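Local coordinates for uncharacterized protein conserved in bacteria (Streptococcus suis, PDB 4FZQ) that probably helps the bacterium attach to host cells, as the G5 domain of the surface antigen HP0197, at residues A[9-14]-A[41-46]; A[19-24]-A[70-75]; A[3-8]-A[45-50]. The protein carries 1 engineered substitution. One frame throughout, in Å; residues are numbered along the deposited sequence.

Contact 1. Residues A[9-14]-A[41-46]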
# COMPACT_ATOMS: atom_id res chain seq x y z
N LYS A 9 20.81 -8.31 7.61
CA LYS A 9 20.28 -6.98 7.83
C LYS A 9 19.25 -6.74 6.73
O LYS A 9 19.54 -6.93 5.55
CB LYS A 9 21.41 -5.95 7.76
CG LYS A 9 20.98 -4.52 8.03
CD LYS A 9 22.11 -3.52 7.79
CE LYS A 9 23.24 -3.66 8.81
NZ LYS A 9 23.87 -5.02 8.80
N VAL A 10 18.04 -6.36 7.12
CA VAL A 10 16.98 -6.08 6.16
C VAL A 10 16.50 -4.64 6.36
O VAL A 10 16.10 -4.25 7.46
CB VAL A 10 15.79 -7.05 6.35
CG1 VAL A 10 14.62 -6.63 5.47
CG2 VAL A 10 16.23 -8.47 6.01
N GLU A 11 16.57 -3.84 5.30
CA GLU A 11 16.16 -2.44 5.36
C GLU A 11 14.81 -2.17 4.71
O GLU A 11 14.64 -2.41 3.52
CB GLU A 11 17.20 -1.54 4.69
CG GLU A 11 18.31 -1.10 5.60
CD GLU A 11 19.14 0.04 5.01
OE1 GLU A 11 18.56 0.93 4.34
OE2 GLU A 11 20.37 0.05 5.24
N GLU A 12 13.87 -1.65 5.48
CA GLU A 12 12.57 -1.33 4.92
C GLU A 12 12.44 0.18 4.83
O GLU A 12 12.63 0.90 5.82
CB GLU A 12 11.46 -1.88 5.80
CG GLU A 12 10.09 -1.50 5.29
CD GLU A 12 8.99 -2.07 6.14
OE1 GLU A 12 8.99 -3.30 6.37
OE2 GLU A 12 8.11 -1.29 6.58
N ALA A 13 12.14 0.69 3.64
CA ALA A 13 12.01 2.13 3.50
C ALA A 13 10.69 2.56 4.11
O ALA A 13 9.65 1.92 3.89
CB ALA A 13 12.05 2.54 2.04
N LEU A 14 10.73 3.62 4.90
CA LEU A 14 9.53 4.13 5.52
C LEU A 14 8.86 5.10 4.56
O LEU A 14 9.53 5.77 3.77
CB LEU A 14 9.88 4.89 6.80
CG LEU A 14 10.61 4.07 7.85
CD1 LEU A 14 10.98 4.94 9.03
CD2 LEU A 14 9.71 2.93 8.28
N LYS A 41 13.98 5.04 7.60
CA LYS A 41 14.48 3.69 7.50
C LYS A 41 14.18 2.79 8.70
O LYS A 41 14.24 3.23 9.85
CB LYS A 41 15.99 3.79 7.29
CG LYS A 41 16.66 2.62 6.63
CD LYS A 41 18.09 3.01 6.22
CE LYS A 41 18.08 4.13 5.17
NZ LYS A 41 19.45 4.50 4.72
N LYS A 42 13.85 1.54 8.42
CA LYS A 42 13.59 0.57 9.48
C LYS A 42 14.53 -0.60 9.20
O LYS A 42 14.31 -1.37 8.27
CB LYS A 42 12.15 0.10 9.45
CG LYS A 42 11.81 -1.00 10.44
CD LYS A 42 10.34 -1.36 10.27
CE LYS A 42 10.00 -2.67 10.95
NZ LYS A 42 8.67 -3.19 10.47
N VAL A 43 15.59 -0.70 9.99
CA VAL A 43 16.57 -1.76 9.81
C VAL A 43 16.45 -2.86 10.85
O VAL A 43 16.52 -2.60 12.05
CB VAL A 43 18.00 -1.22 9.88
CG1 VAL A 43 18.97 -2.35 9.75
CG2 VAL A 43 18.22 -0.20 8.78
N SER A 44 16.25 -4.09 10.39
CA SER A 44 16.14 -5.22 11.28
C SER A 44 17.35 -6.12 11.08
O SER A 44 17.77 -6.38 9.95
CB SER A 44 14.87 -6.02 10.99
OG SER A 44 13.72 -5.23 11.13
N VAL A 45 17.92 -6.57 12.19
CA VAL A 45 19.05 -7.49 12.13
C VAL A 45 18.50 -8.83 12.57
O VAL A 45 17.90 -8.95 13.64
CB VAL A 45 20.18 -7.08 13.09
CG1 VAL A 45 21.27 -8.16 13.09
CG2 VAL A 45 20.78 -5.75 12.66
N TYR A 46 18.69 -9.84 11.72
CA TYR A 46 18.20 -11.18 12.02
C TYR A 46 19.34 -12.14 12.19
O TYR A 46 20.47 -11.86 11.80
CB TYR A 46 17.32 -11.72 10.89
CG TYR A 46 16.03 -10.98 10.66
CD1 TYR A 46 15.96 -9.89 9.79
CD2 TYR A 46 14.87 -11.36 11.33
CE1 TYR A 46 14.76 -9.21 9.58
CE2 TYR A 46 13.67 -10.70 11.13
CZ TYR A 46 13.62 -9.62 10.26
OH TYR A 46 12.44 -8.96 10.05
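Val10 and Ser44 face each other as a hydrogen-bonded antiparallel pair, each amide answered by the other's carbonyl: Val10 N donates a hydrogen bond to Ser44 O at 2.8 Å, and Ser44 N returns the bond to Val10 O. Two residues on, Glu12 and Lys42 repeat the exchange, with Glu12 N meeting Lys42 O at 2.8 Å, nearly straight at hydrogen (174°). The return bond from Lys42 N to Glu12 O is more bent, 150° at hydrogen. Between these two pairs, Val10 O also receives a CA-H contact from Val43, with Val43 CA 3.5 Å away.

The amides of 41-46 that point the other way serve strand 55-66, Val43 pairing with Thr64 and Lys41 with Val66, so 41-50 is the middle strand of the three-stranded antiparallel sheet of the G5 domain. Strand 4-13 is outermost within the chain, yet Val10, Glu11 and Glu12 pair with an antiparallel strand of a second subunit, and the sheet continues across the interface.

Side chains alternate between the faces. With Lys9, Glu11 and Lys41 on one face, Val43 reaches a methyl to each flank, CG1 to Lys9 CG at 3.4 Å and CG2 to Glu11 CG. On the other, Val10 CG2 comes obliquely to the Tyr46 ring, 3.9 Å from CE1. Glu12 and Lys42 run side by side, but OE1 and NZ stay 4.1 Å apart, beyond a salt bridge; Glu12 OE1 has a weak, long ion pair with Arg8 of the second subunit.

Contact 2. Residues A[19-24]-A[70-75]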
# COMPACT_ATOMS: atom_id res chain seq x y z
N GLU A 19 5.06 17.34 4.38
CA GLU A 19 4.54 18.48 5.11
C GLU A 19 3.87 19.45 4.14
O GLU A 19 4.42 19.74 3.07
CB GLU A 19 5.67 19.20 5.83
CG GLU A 19 5.21 20.46 6.51
CD GLU A 19 6.33 21.19 7.23
OE1 GLU A 19 7.50 20.76 7.13
OE2 GLU A 19 6.02 22.21 7.89
N ILE A 20 2.67 19.92 4.48
CA ILE A 20 1.98 20.90 3.65
C ILE A 20 2.14 22.19 4.45
O ILE A 20 1.70 22.30 5.59
CB ILE A 20 0.48 20.59 3.44
CG1 ILE A 20 0.29 19.45 2.44
CG2 ILE A 20 -0.21 21.81 2.82
CD1 ILE A 20 0.98 19.53 1.10
N ARG A 21 2.79 23.16 3.82
CA ARG A 21 3.07 24.42 4.46
C ARG A 21 2.39 25.55 3.68
O ARG A 21 2.34 25.51 2.46
CB ARG A 21 4.59 24.57 4.48
CG ARG A 21 5.16 25.66 5.34
CD ARG A 21 6.68 25.57 5.34
NE ARG A 21 7.17 24.39 6.04
CZ ARG A 21 8.45 24.18 6.34
NH1 ARG A 21 9.36 25.08 5.99
NH2 ARG A 21 8.82 23.09 7.00
N TYR A 22 1.85 26.54 4.39
CA TYR A 22 1.17 27.66 3.73
C TYR A 22 2.11 28.85 3.55
O TYR A 22 2.89 29.17 4.43
CB TYR A 22 -0.05 28.13 4.53
CG TYR A 22 -0.69 29.42 4.01
CD1 TYR A 22 -1.09 29.54 2.68
CD2 TYR A 22 -0.93 30.50 4.87
CE1 TYR A 22 -1.72 30.70 2.21
CE2 TYR A 22 -1.55 31.67 4.41
CZ TYR A 22 -1.95 31.76 3.08
OH TYR A 22 -2.60 32.89 2.62
N ASP A 23 2.02 29.49 2.39
CA ASP A 23 2.83 30.67 2.09
C ASP A 23 1.86 31.69 1.51
O ASP A 23 1.31 31.48 0.43
CB ASP A 23 3.93 30.32 1.08
CG ASP A 23 4.81 31.51 0.73
OD1 ASP A 23 5.80 31.32 -0.02
OD2 ASP A 23 4.53 32.64 1.20
N ALA A 24 1.65 32.79 2.22
CA ALA A 24 0.74 33.84 1.77
C ALA A 24 1.19 34.51 0.47
O ALA A 24 0.39 35.12 -0.24
CB ALA A 24 0.55 34.87 2.87
N ASN A 70 11.67 15.14 5.56
CA ASN A 70 10.35 15.49 5.04
C ASN A 70 10.36 16.06 3.63
O ASN A 70 11.29 16.75 3.22
CB ASN A 70 9.65 16.52 5.93
CG ASN A 70 9.08 15.93 7.20
OD1 ASN A 70 9.06 14.71 7.39
ND2 ASN A 70 8.60 16.80 8.08
N ARG A 71 9.29 15.76 2.91
CA ARG A 71 9.08 16.30 1.59
C ARG A 71 8.23 17.51 1.99
O ARG A 71 7.27 17.37 2.76
CB ARG A 71 8.27 15.31 0.77
CG ARG A 71 7.84 15.79 -0.61
CD ARG A 71 7.05 14.69 -1.30
NE ARG A 71 6.38 15.16 -2.51
CZ ARG A 71 7.01 15.52 -3.62
NH1 ARG A 71 8.33 15.46 -3.68
NH2 ARG A 71 6.31 15.96 -4.67
N ILE A 72 8.58 18.70 1.53
CA ILE A 72 7.79 19.87 1.91
C ILE A 72 7.04 20.46 0.72
O ILE A 72 7.65 20.87 -0.27
CB ILE A 72 8.66 20.99 2.54
CG1 ILE A 72 9.12 20.60 3.95
CG2 ILE A 72 7.85 22.26 2.68
CD1 ILE A 72 8.63 19.28 4.56
N LEU A 73 5.71 20.49 0.83
CA LEU A 73 4.89 21.06 -0.23
C LEU A 73 4.41 22.43 0.27
O LEU A 73 3.83 22.53 1.35
CB LEU A 73 3.69 20.17 -0.53
CG LEU A 73 2.95 20.57 -1.82
CD1 LEU A 73 3.82 20.18 -3.01
CD2 LEU A 73 1.59 19.90 -1.91
N VAL A 74 4.68 23.47 -0.51
CA VAL A 74 4.29 24.83 -0.14
C VAL A 74 3.17 25.30 -1.07
O VAL A 74 3.31 25.27 -2.29
CB VAL A 74 5.49 25.80 -0.25
CG1 VAL A 74 5.12 27.14 0.34
CG2 VAL A 74 6.70 25.24 0.50
N LYS A 75 2.05 25.73 -0.49
CA LYS A 75 0.93 26.19 -1.29
C LYS A 75 0.36 27.53 -0.81
O LYS A 75 0.68 28.02 0.28
CB LYS A 75 -0.17 25.13 -1.30
CG LYS A 75 -0.61 24.69 0.07
CD LYS A 75 -1.66 23.60 -0.02
CE LYS A 75 -2.93 24.10 -0.68
NZ LYS A 75 -3.99 23.06 -0.69
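Glu19 and Ile72 lie side by side, though the acid's CB and the isoleucine's CD1 approach so tightly that the place of CD1 is doubtful. Ile72 also covers one face of the Arg21 guanidinium, its CG2 4.0 Å from NE and offset toward the rim. The group is held by Glu19 within its own strand: Arg21 NH2 bonds OE1 at 2.7 Å from above the carboxylate plane, while weaker bonds from NH2 and NE go to OE2. The bend at chi3 (-69°) turns NE of Arg21 back toward the acid. On this face too, Asp23 CB rests on Val74 CG1 at 3.5 Å, and its OD2 bonds Ser25 OG.

In the backbone, the strands run parallel. Glu19 N bonds Arg71 O and Glu19 O takes Leu73 N at 2.7 Å; Arg21 does likewise with Leu73 and Lys75, and Asp23 N closes the series on Lys75 O. Glu19 and Arg21 thus each bond the two residues flanking their bridge partner, Ile72 or Val74, the pattern of parallel strands. They form the parallel part of the mixed sheet of the G5 domain, whose middle strand 71-75 also pairs antiparallel with 31-35.

On the reverse face Ile20 CG2 packs on Lys75 CD at 3.7 Å, and Lys75 NZ continues to a salt bridge with Glu79. Farther out, Lys30 of a third subunit makes a salt bridge with Glu19 OE1.

Contact 3. Residues A[3-8]-A[45-50]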
# COMPACT_ATOMS: atom_id res chain seq x y z
N PHE A 3 25.36 -27.29 13.11
CA PHE A 3 24.71 -26.09 12.63
C PHE A 3 25.62 -24.89 12.68
O PHE A 3 26.66 -24.90 13.34
CB PHE A 3 23.45 -25.79 13.43
CG PHE A 3 23.72 -25.41 14.85
CD1 PHE A 3 23.76 -26.37 15.85
CD2 PHE A 3 23.93 -24.07 15.19
CE1 PHE A 3 24.03 -26.01 17.17
CE2 PHE A 3 24.19 -23.70 16.51
CZ PHE A 3 24.24 -24.68 17.50
N THR A 4 25.21 -23.84 11.98
CA THR A 4 25.97 -22.61 11.96
C THR A 4 25.00 -21.45 11.95
O THR A 4 23.81 -21.63 11.73
CB THR A 4 26.89 -22.57 10.73
OG1 THR A 4 27.72 -21.40 10.80
CG2 THR A 4 26.08 -22.55 9.44
N THR A 5 25.50 -20.25 12.21
CA THR A 5 24.64 -19.08 12.23
C THR A 5 25.23 -17.94 11.41
O THR A 5 26.45 -17.83 11.28
CB THR A 5 24.41 -18.57 13.67
OG1 THR A 5 25.66 -18.08 14.20
CG2 THR A 5 23.88 -19.69 14.57
N LYS A 6 24.35 -17.12 10.85
CA LYS A 6 24.77 -15.96 10.08
C LYS A 6 23.74 -14.86 10.35
O LYS A 6 22.56 -15.14 10.56
CB LYS A 6 24.83 -16.27 8.57
CG LYS A 6 23.52 -16.70 7.94
CD LYS A 6 23.68 -16.89 6.43
CE LYS A 6 22.41 -17.46 5.77
NZ LYS A 6 21.22 -16.58 5.93
N GLU A 7 24.20 -13.62 10.37
CA GLU A 7 23.33 -12.49 10.62
C GLU A 7 22.93 -11.82 9.33
O GLU A 7 23.70 -11.76 8.38
CB GLU A 7 24.02 -11.50 11.55
CG GLU A 7 24.05 -11.96 12.99
CD GLU A 7 24.63 -10.90 13.92
OE1 GLU A 7 24.42 -9.69 13.66
OE2 GLU A 7 25.29 -11.27 14.91
N ARG A 8 21.70 -11.31 9.29
CA ARG A 8 21.17 -10.63 8.11
C ARG A 8 20.60 -9.28 8.48
O ARG A 8 19.97 -9.12 9.53
CB ARG A 8 20.05 -11.44 7.45
CG ARG A 8 20.50 -12.55 6.54
CD ARG A 8 19.34 -13.14 5.78
NE ARG A 8 18.32 -13.70 6.66
CZ ARG A 8 17.14 -13.15 6.90
NH1 ARG A 8 16.81 -12.01 6.31
NH2 ARG A 8 16.29 -13.75 7.72
N VAL A 45 17.92 -6.57 12.19
CA VAL A 45 19.05 -7.49 12.13
C VAL A 45 18.50 -8.83 12.57
O VAL A 45 17.90 -8.95 13.64
CB VAL A 45 20.18 -7.08 13.09
CG1 VAL A 45 21.27 -8.16 13.09
CG2 VAL A 45 20.78 -5.75 12.66
N TYR A 46 18.69 -9.84 11.72
CA TYR A 46 18.20 -11.18 12.02
C TYR A 46 19.34 -12.14 12.19
O TYR A 46 20.47 -11.86 11.80
CB TYR A 46 17.32 -11.72 10.89
CG TYR A 46 16.03 -10.98 10.66
CD1 TYR A 46 15.96 -9.89 9.79
CD2 TYR A 46 14.87 -11.36 11.33
CE1 TYR A 46 14.76 -9.21 9.58
CE2 TYR A 46 13.67 -10.70 11.13
CZ TYR A 46 13.62 -9.62 10.26
OH TYR A 46 12.44 -8.96 10.05
N GLN A 47 19.03 -13.30 12.77
CA GLN A 47 20.03 -14.35 12.91
C GLN A 47 19.41 -15.64 12.44
O GLN A 47 18.36 -16.06 12.92
CB GLN A 47 20.49 -14.52 14.34
CG GLN A 47 21.75 -15.35 14.38
CD GLN A 47 22.26 -15.60 15.76
OE1 GLN A 47 23.45 -15.84 15.95
NE2 GLN A 47 21.37 -15.55 16.75
N ASP A 48 20.06 -16.28 11.47
CA ASP A 48 19.56 -17.52 10.92
C ASP A 48 20.37 -18.71 11.40
O ASP A 48 21.56 -18.58 11.69
CB ASP A 48 19.64 -17.48 9.39
CG ASP A 48 18.74 -16.43 8.78
OD1 ASP A 48 19.07 -15.94 7.69
OD2 ASP A 48 17.70 -16.10 9.38
N VAL A 49 19.71 -19.86 11.51
CA VAL A 49 20.40 -21.08 11.90
C VAL A 49 20.46 -21.89 10.62
O VAL A 49 19.44 -22.08 9.95
CB VAL A 49 19.63 -21.91 12.94
CG1 VAL A 49 20.50 -23.08 13.39
CG2 VAL A 49 19.26 -21.08 14.11
N ILE A 50 21.64 -22.37 10.27
CA ILE A 50 21.78 -23.15 9.06
C ILE A 50 22.15 -24.61 9.34
O ILE A 50 23.15 -24.89 10.00
CB ILE A 50 22.84 -22.52 8.15
CG1 ILE A 50 22.50 -21.05 7.94
CG2 ILE A 50 22.92 -23.26 6.82
CD1 ILE A 50 23.62 -20.20 7.35
O HOH W 1 25.41 -14.77 13.80
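The end of the antiparallel pairing nearest the N terminus of strand 4-13, where it meets strand 41-50 of the G5 domain, carries a salt-bridge network laid over one face of the sheet, with Asp48 between Lys6 and Arg8. Asp48 OD1 is gripped twice. Arg8 NE meets it at 2.6 Å in the plane of the guanidinium, on the syn side of the carboxylate, along a nearly straight bond (171° at hydrogen); Lys6 NZ arrives at 2.9 Å on the anti lone pair. The Arg8 guanidinium and Asp48 carboxylate are nearly coplanar, 22° apart, and such pairing with two cations would be expected to stabilise the carboxylate in its charged form.

Lys6 CG lies between its backbone N and carbonyl carbon (chi1 61°), and the chain bends only at chi4, which swings NZ to the acid. Its aliphatic part meets Ile50 at about a right angle, CE lying 3.4 Å from Ile50 CD1. Beside it Thr4 CG2 packs on Ile50 CB at 3.5 Å. One face of the Arg8 guanidinium has Tyr46 CB 3.9 Å above it, toward the rim.

The opposite face bears Thr5, Glu7, Gln47 and Val49. A water gives a hydrogen bond to Gln47 OE1 at 3.1 Å and has a weak link to Thr5 OG1, while Glu7 OE1 leans on Val45 CG1. The backbone bonds pair Thr4 with Ile50, Lys6 with Asp48 and Arg8 with Tyr46.

Strand 55-66 flanks 45-50 on its other edge, where Gln47 pairs with Asn59 and Asp48 touches Thr58; Arg8 NH1 reaches beyond strand 4-13 to a salt bridge with Glu12 of the second subunit.

In the fold
From the N terminus the chain enters strand 4-13, which supplies contact 3 with residues 3-8 and then contact 1 with 9-14. After a short loop it enters strand 18-22, the first side of contact 2. After strand 31-35, strand 41-50 returns antiparallel to 4-13, closing contact 1 at 41-46 and contact 3 at 45-50. The shorter loop of contact 1 falls within the wider one of contact 3, and both belong to the single pairing of 4-13 with 41-50. Only at 70-75 does contact 2 close, so its loop crosses both of theirs. Contacts 1 and 3 build the antiparallel sheet and contact 2 the mixed one, with centres of contacts 2 and 3 about 45 Å apart.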